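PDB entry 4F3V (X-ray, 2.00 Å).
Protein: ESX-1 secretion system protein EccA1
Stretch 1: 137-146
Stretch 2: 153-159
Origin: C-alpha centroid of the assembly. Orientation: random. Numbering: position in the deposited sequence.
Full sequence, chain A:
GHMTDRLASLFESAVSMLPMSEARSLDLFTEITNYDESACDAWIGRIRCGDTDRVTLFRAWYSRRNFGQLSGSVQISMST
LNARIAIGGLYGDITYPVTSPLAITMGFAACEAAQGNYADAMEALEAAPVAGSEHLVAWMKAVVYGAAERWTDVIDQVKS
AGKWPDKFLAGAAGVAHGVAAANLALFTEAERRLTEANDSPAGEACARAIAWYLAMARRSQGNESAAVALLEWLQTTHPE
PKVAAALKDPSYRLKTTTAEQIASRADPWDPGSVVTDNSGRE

Stretch 1 137-146: VAWMKAVVYG
Stretch 2, residues 153-159: DVIDQVK

How are the two segments laid against each other? Residues 137-146 are helical throughout, in a helix that runs past both ends of the stretch, and 153-158 belong to a second helix that begins earlier in the same chain, running nearly antiparallel to the first at 170°, with the axes approaching to 8.5 Å. Backbone phi/psi values stay in the helical range (-52 to -72 / -33 to -53) until V158, at -108/-5. The register is set by two CA pairs: A138 CA lies 5.3 Å from Q157 CA, and A142 CA lies 4.7 Å from V154 CA. Regular i to i+4 bonds hold the first helix, such as A142 N to A138 O at 3.0 Å; in the second, Q157 N reaches D153 O at 3.1 Å.

Which bump fills the main hollow? Q157 is the knob, its side chain seated among A138, K141, A142 and Y145. Its CA-to-CB bond points toward the first helix, and chi1 and chi2 are both m (-67° and -64°), with chi3 at -41°. The amide end packs on A138: Q157 OE1 lies 3.4 Å from A138 CA and 3.6 Å from A138 CB. On the K141 wall, Q157 OE1 is 3.6 Å from K141 CD. The CA-to-CB bond of K141 points toward the second helix, but its chain, m at chi1 and then t three times, leads its end away. A water joins the two tips, accepting from K141 NZ at 2.7 Å and from Q157 NE2 at 3.2 Å.

What does the tyrosine ring rest against? The CA-to-CB bonds of Y145 and D153 both point toward the other helix, Y145 with chi1 m (-75°) and chi2 -47°, D153 with chi1 m (-67°). D153 sets its CB over one face of the ring, 3.5 Å from the centroid of Y145 and only 12° off the normal, a CH-pi contact. Q157 meets the same ring at its edge, with Q157 CG 4.0 Å from Y145 CE2. The aromatic ring thus serves both as a floor for D153 and as one wall of the glutamine's hollow.

What lies where the backbones come closest, near A142? V154, with chi1 t (167°), places CG2 3.6 Å from A142 O and 3.7 Å from Y145 CB. G146 has no side chain, and V154 CG2 lies against its backbone, 3.4 Å from G146 N. V158, with chi1 m (-60°), brings CG1 to 3.7 Å from A142 CB. No direct hydrogen bond crosses between the helices; apart from the bridging water, the contact is one of close packing, burying 423 Å² summed over both sides.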

ATOM      1  N   VAL A 137      -5.334   3.420   9.702  1.00 22.44           N
ATOM      2  CA  VAL A 137      -6.187   2.250   9.480  1.00 21.85           C
ATOM      3  C   VAL A 137      -7.253   2.530   8.425  1.00 20.81           C
ATOM      4  O   VAL A 137      -7.497   1.675   7.594  1.00 21.04           O
ATOM      5  CB  VAL A 137      -6.836   1.736  10.785  1.00 23.08           C
ATOM      6  CG1 VAL A 137      -7.899   0.664  10.502  1.00 22.09           C
ATOM      7  CG2 VAL A 137      -5.739   1.219  11.709  1.00 23.66           C
ATOM      8  N   ALA A 138      -7.864   3.715   8.450  1.00 19.70           N
ATOM      9  CA  ALA A 138      -8.829   4.089   7.408  1.00 19.03           C
ATOM     10  C   ALA A 138      -8.172   4.051   6.048  1.00 18.26           C
ATOM     11  O   ALA A 138      -8.736   3.495   5.101  1.00 16.44           O
ATOM     12  CB  ALA A 138      -9.455   5.451   7.666  1.00 20.14           C
ATOM     13  N   TRP A 139      -6.959   4.611   5.964  1.00 17.82           N
ATOM     14  CA  TRP A 139      -6.189   4.565   4.712  1.00 17.74           C
ATOM     15  C   TRP A 139      -5.965   3.139   4.266  1.00 17.20           C
ATOM     16  O   TRP A 139      -6.209   2.799   3.087  1.00 16.80           O
ATOM     17  CB  TRP A 139      -4.855   5.313   4.827  1.00 17.68           C
ATOM     18  CG  TRP A 139      -4.034   5.078   3.589  1.00 17.90           C
ATOM     19  CD1 TRP A 139      -2.931   4.260   3.450  1.00 17.57           C
ATOM     20  CD2 TRP A 139      -4.355   5.537   2.226  1.00 17.92           C
ATOM     21  NE1 TRP A 139      -2.508   4.234   2.133  1.00 17.88           N
ATOM     22  CE2 TRP A 139      -3.320   4.993   1.358  1.00 18.20           C
ATOM     23  CE3 TRP A 139      -5.334   6.361   1.674  1.00 18.43           C
ATOM     24  CZ2 TRP A 139      -3.294   5.251  -0.002  1.00 18.34           C
ATOM     25  CZ3 TRP A 139      -5.285   6.626   0.304  1.00 18.80           C
ATOM     26  CH2 TRP A 139      -4.297   6.070  -0.511  1.00 18.88           C
ATOM     27  N   MET A 140      -5.511   2.273   5.179  1.00 16.84           N
ATOM     28  CA  MET A 140      -5.295   0.866   4.805  1.00 16.62           C
ATOM     29  C   MET A 140      -6.583   0.145   4.387  1.00 16.34           C
ATOM     30  O   MET A 140      -6.572  -0.672   3.465  1.00 15.77           O
ATOM     31  CB  MET A 140      -4.607   0.077   5.907  1.00 16.92           C
ATOM     32  CG  MET A 140      -3.211   0.569   6.246  1.00 18.02           C
ATOM     33  SD  MET A 140      -2.142   0.922   4.835  1.00 20.53           S
ATOM     34  CE  MET A 140      -2.163  -0.594   3.870  1.00 18.74           C
ATOM     35  N   LYS A 141      -7.696   0.461   5.024  1.00 16.31           N
ATOM     36  CA  LYS A 141      -8.971  -0.093   4.578  1.00 16.95           C
ATOM     37  C   LYS A 141      -9.323   0.348   3.153  1.00 16.39           C
ATOM     38  O   LYS A 141      -9.832  -0.443   2.375  1.00 16.58           O
ATOM     39  CB  LYS A 141     -10.087   0.223   5.561  1.00 17.41           C
ATOM     40  CG  LYS A 141      -9.939  -0.541   6.865  1.00 18.01           C
ATOM     41  CD  LYS A 141     -11.165  -0.359   7.756  1.00 19.14           C
ATOM     42  CE  LYS A 141     -11.075  -1.176   9.035  1.00 20.08           C
ATOM     43  NZ  LYS A 141     -12.384  -1.166   9.784  1.00 20.60           N
ATOM     44  N   ALA A 142      -9.041   1.605   2.828  1.00 15.99           N
ATOM     45  CA  ALA A 142      -9.210   2.148   1.488  1.00 15.78           C
ATOM     46  C   ALA A 142      -8.351   1.367   0.480  1.00 15.38           C
ATOM     47  O   ALA A 142      -8.797   1.055  -0.632  1.00 15.66           O
ATOM     48  CB  ALA A 142      -8.863   3.636   1.478  1.00 16.06           C
ATOM     49  N   VAL A 143      -7.150   0.982   0.904  1.00 14.76           N
ATOM     50  CA  VAL A 143      -6.282   0.130   0.102  1.00 14.32           C
ATOM     51  C   VAL A 143      -6.893  -1.266  -0.121  1.00 14.08           C
ATOM     52  O   VAL A 143      -6.937  -1.753  -1.242  1.00 13.99           O
ATOM     53  CB  VAL A 143      -4.852  -0.009   0.711  1.00 13.92           C
ATOM     54  CG1 VAL A 143      -4.107  -1.150   0.055  1.00 13.55           C
ATOM     55  CG2 VAL A 143      -4.058   1.304   0.604  1.00 14.01           C
ATOM     56  N   VAL A 144      -7.366  -1.899   0.954  1.00 13.90           N
ATOM     57  CA  VAL A 144      -7.931  -3.231   0.882  1.00 13.95           C
ATOM     58  C   VAL A 144      -9.226  -3.250   0.055  1.00 14.44           C
ATOM     59  O   VAL A 144      -9.396  -4.089  -0.867  1.00 14.16           O
ATOM     60  CB  VAL A 144      -8.177  -3.814   2.291  1.00 14.28           C
ATOM     61  CG1 VAL A 144      -8.852  -5.207   2.234  1.00 13.94           C
ATOM     62  CG2 VAL A 144      -6.873  -3.856   3.070  1.00 13.62           C
ATOM     63  N   TYR A 145     -10.132  -2.325   0.370  1.00 14.58           N
ATOM     64  CA  TYR A 145     -11.401  -2.226  -0.347  1.00 14.95           C
ATOM     65  C   TYR A 145     -11.146  -1.884  -1.837  1.00 14.92           C
ATOM     66  O   TYR A 145     -11.815  -2.421  -2.726  1.00 15.19           O
ATOM     67  CB  TYR A 145     -12.328  -1.169   0.306  1.00 15.09           C
ATOM     68  CG  TYR A 145     -12.994  -1.602   1.611  1.00 15.74           C
ATOM     69  CD1 TYR A 145     -13.617  -2.853   1.742  1.00 16.07           C
ATOM     70  CD2 TYR A 145     -13.067  -0.733   2.687  1.00 16.58           C
ATOM     71  CE1 TYR A 145     -14.219  -3.244   2.928  1.00 16.80           C
ATOM     72  CE2 TYR A 145     -13.691  -1.096   3.864  1.00 16.77           C
ATOM     73  CZ  TYR A 145     -14.282  -2.337   3.977  1.00 17.14           C
ATOM     74  OH  TYR A 145     -14.863  -2.648   5.161  1.00 17.61           O
ATOM     75  N   GLY A 146     -10.186  -1.004  -2.103  1.00 14.58           N
ATOM     76  CA  GLY A 146      -9.869  -0.612  -3.493  1.00 14.96           C
ATOM     77  C   GLY A 146      -9.373  -1.795  -4.289  1.00 15.47           C
ATOM     78  O   GLY A 146      -9.741  -1.968  -5.464  1.00 15.44           O
ATOM     79  N   ASP A 153     -17.220   1.366  -0.374  1.00 18.67           N
ATOM     80  CA  ASP A 153     -16.566   1.163   0.940  1.00 18.79           C
ATOM     81  C   ASP A 153     -15.295   2.042   1.026  1.00 18.21           C
ATOM     82  O   ASP A 153     -14.986   2.605   2.091  1.00 17.78           O
ATOM     83  CB  ASP A 153     -16.229  -0.308   1.158  1.00 19.08           C
ATOM     84  CG  ASP A 153     -17.469  -1.186   1.289  1.00 21.24           C
ATOM     85  OD1 ASP A 153     -18.396  -0.775   2.010  1.00 22.68           O
ATOM     86  OD2 ASP A 153     -17.507  -2.298   0.700  1.00 21.26           O
ATOM     87  N   VAL A 154     -14.588   2.199  -0.098  1.00 17.54           N
ATOM     88  CA  VAL A 154     -13.469   3.125  -0.159  1.00 17.14           C
ATOM     89  C   VAL A 154     -13.934   4.517   0.253  1.00 17.94           C
ATOM     90  O   VAL A 154     -13.369   5.121   1.154  1.00 17.11           O
ATOM     91  CB  VAL A 154     -12.819   3.171  -1.559  1.00 17.87           C
ATOM     92  CG1 VAL A 154     -11.876   4.375  -1.666  1.00 17.71           C
ATOM     93  CG2 VAL A 154     -12.073   1.858  -1.849  1.00 16.68           C
ATOM     94  N   ILE A 155     -14.987   5.005  -0.380  1.00 18.96           N
ATOM     95  CA  ILE A 155     -15.492   6.344  -0.087  1.00 20.49           C
ATOM     96  C   ILE A 155     -15.881   6.466   1.405  1.00 21.61           C
ATOM     97  O   ILE A 155     -15.506   7.429   2.068  1.00 20.76           O
ATOM     98  CB  ILE A 155     -16.657   6.725  -1.021  1.00 21.13           C
ATOM     99  CG1 ILE A 155     -16.117   6.905  -2.463  1.00 21.64           C
ATOM    100  CG2 ILE A 155     -17.407   7.956  -0.489  1.00 21.88           C
ATOM    101  CD1 ILE A 155     -17.158   7.038  -3.554  1.00 21.04           C
ATOM    102  N   ASP A 156     -16.574   5.467   1.945  1.00 23.61           N
ATOM    103  CA  ASP A 156     -16.889   5.482   3.378  1.00 25.57           C
ATOM    104  C   ASP A 156     -15.655   5.700   4.269  1.00 24.00           C
ATOM    105  O   ASP A 156     -15.729   6.419   5.273  1.00 23.87           O
ATOM    106  CB  ASP A 156     -17.563   4.169   3.836  1.00 28.86           C
ATOM    107  CG  ASP A 156     -19.027   4.342   4.122  1.00 34.45           C
ATOM    108  OD1 ASP A 156     -19.764   4.839   3.229  1.00 36.88           O
ATOM    109  OD2 ASP A 156     -19.438   3.971   5.245  1.00 41.94           O
ATOM    110  N   GLN A 157     -14.550   5.043   3.925  1.00 21.05           N
ATOM    111  CA  GLN A 157     -13.309   5.176   4.696  1.00 20.78           C
ATOM    112  C   GLN A 157     -12.591   6.529   4.563  1.00 21.45           C
ATOM    113  O   GLN A 157     -11.976   7.002   5.510  1.00 21.45           O
ATOM    114  CB  GLN A 157     -12.340   4.060   4.308  1.00 19.76           C
ATOM    115  CG  GLN A 157     -12.827   2.686   4.728  1.00 19.70           C
ATOM    116  CD  GLN A 157     -12.936   2.562   6.252  1.00 20.11           C
ATOM    117  OE1 GLN A 157     -12.078   3.029   6.961  1.00 20.99           O
ATOM    118  NE2 GLN A 157     -13.973   1.931   6.739  1.00 19.89           N
ATOM    119  N   VAL A 158     -12.672   7.158   3.401  1.00 21.83           N
ATOM    120  CA  VAL A 158     -11.862   8.356   3.153  1.00 22.25           C
ATOM    121  C   VAL A 158     -12.660   9.653   3.143  1.00 24.53           C
ATOM    122  O   VAL A 158     -12.062  10.735   3.076  1.00 25.12           O
ATOM    123  CB  VAL A 158     -11.088   8.252   1.831  1.00 21.27           C
ATOM    124  CG1 VAL A 158     -10.153   7.046   1.861  1.00 20.25           C
ATOM    125  CG2 VAL A 158     -12.041   8.213   0.629  1.00 20.79           C
ATOM    126  N   LYS A 159     -13.989   9.563   3.248  1.00 25.92           N
ATOM    127  CA  LYS A 159     -14.839  10.754   3.110  1.00 28.33           C
ATOM    128  C   LYS A 159     -14.562  11.786   4.193  1.00 30.72           C
ATOM    129  O   LYS A 159     -14.820  12.960   3.999  1.00 31.12           O
ATOM    130  CB  LYS A 159     -16.326  10.399   3.081  1.00 29.45           C
ATOM    131  CG  LYS A 159     -16.867   9.705   4.335  1.00 30.19           C
ATOM    132  CD  LYS A 159     -18.365   9.383   4.181  1.00 30.62           C
ATOM    133  CE  LYS A 159     -18.902   8.476   5.294  1.00 30.67           C
ATOM    134  NZ  LYS A 159     -20.321   8.099   4.984  1.00 29.97           N
TER
HETATM  135  O   HOH W   1     -13.895   1.045   9.776  1.00 37.47           O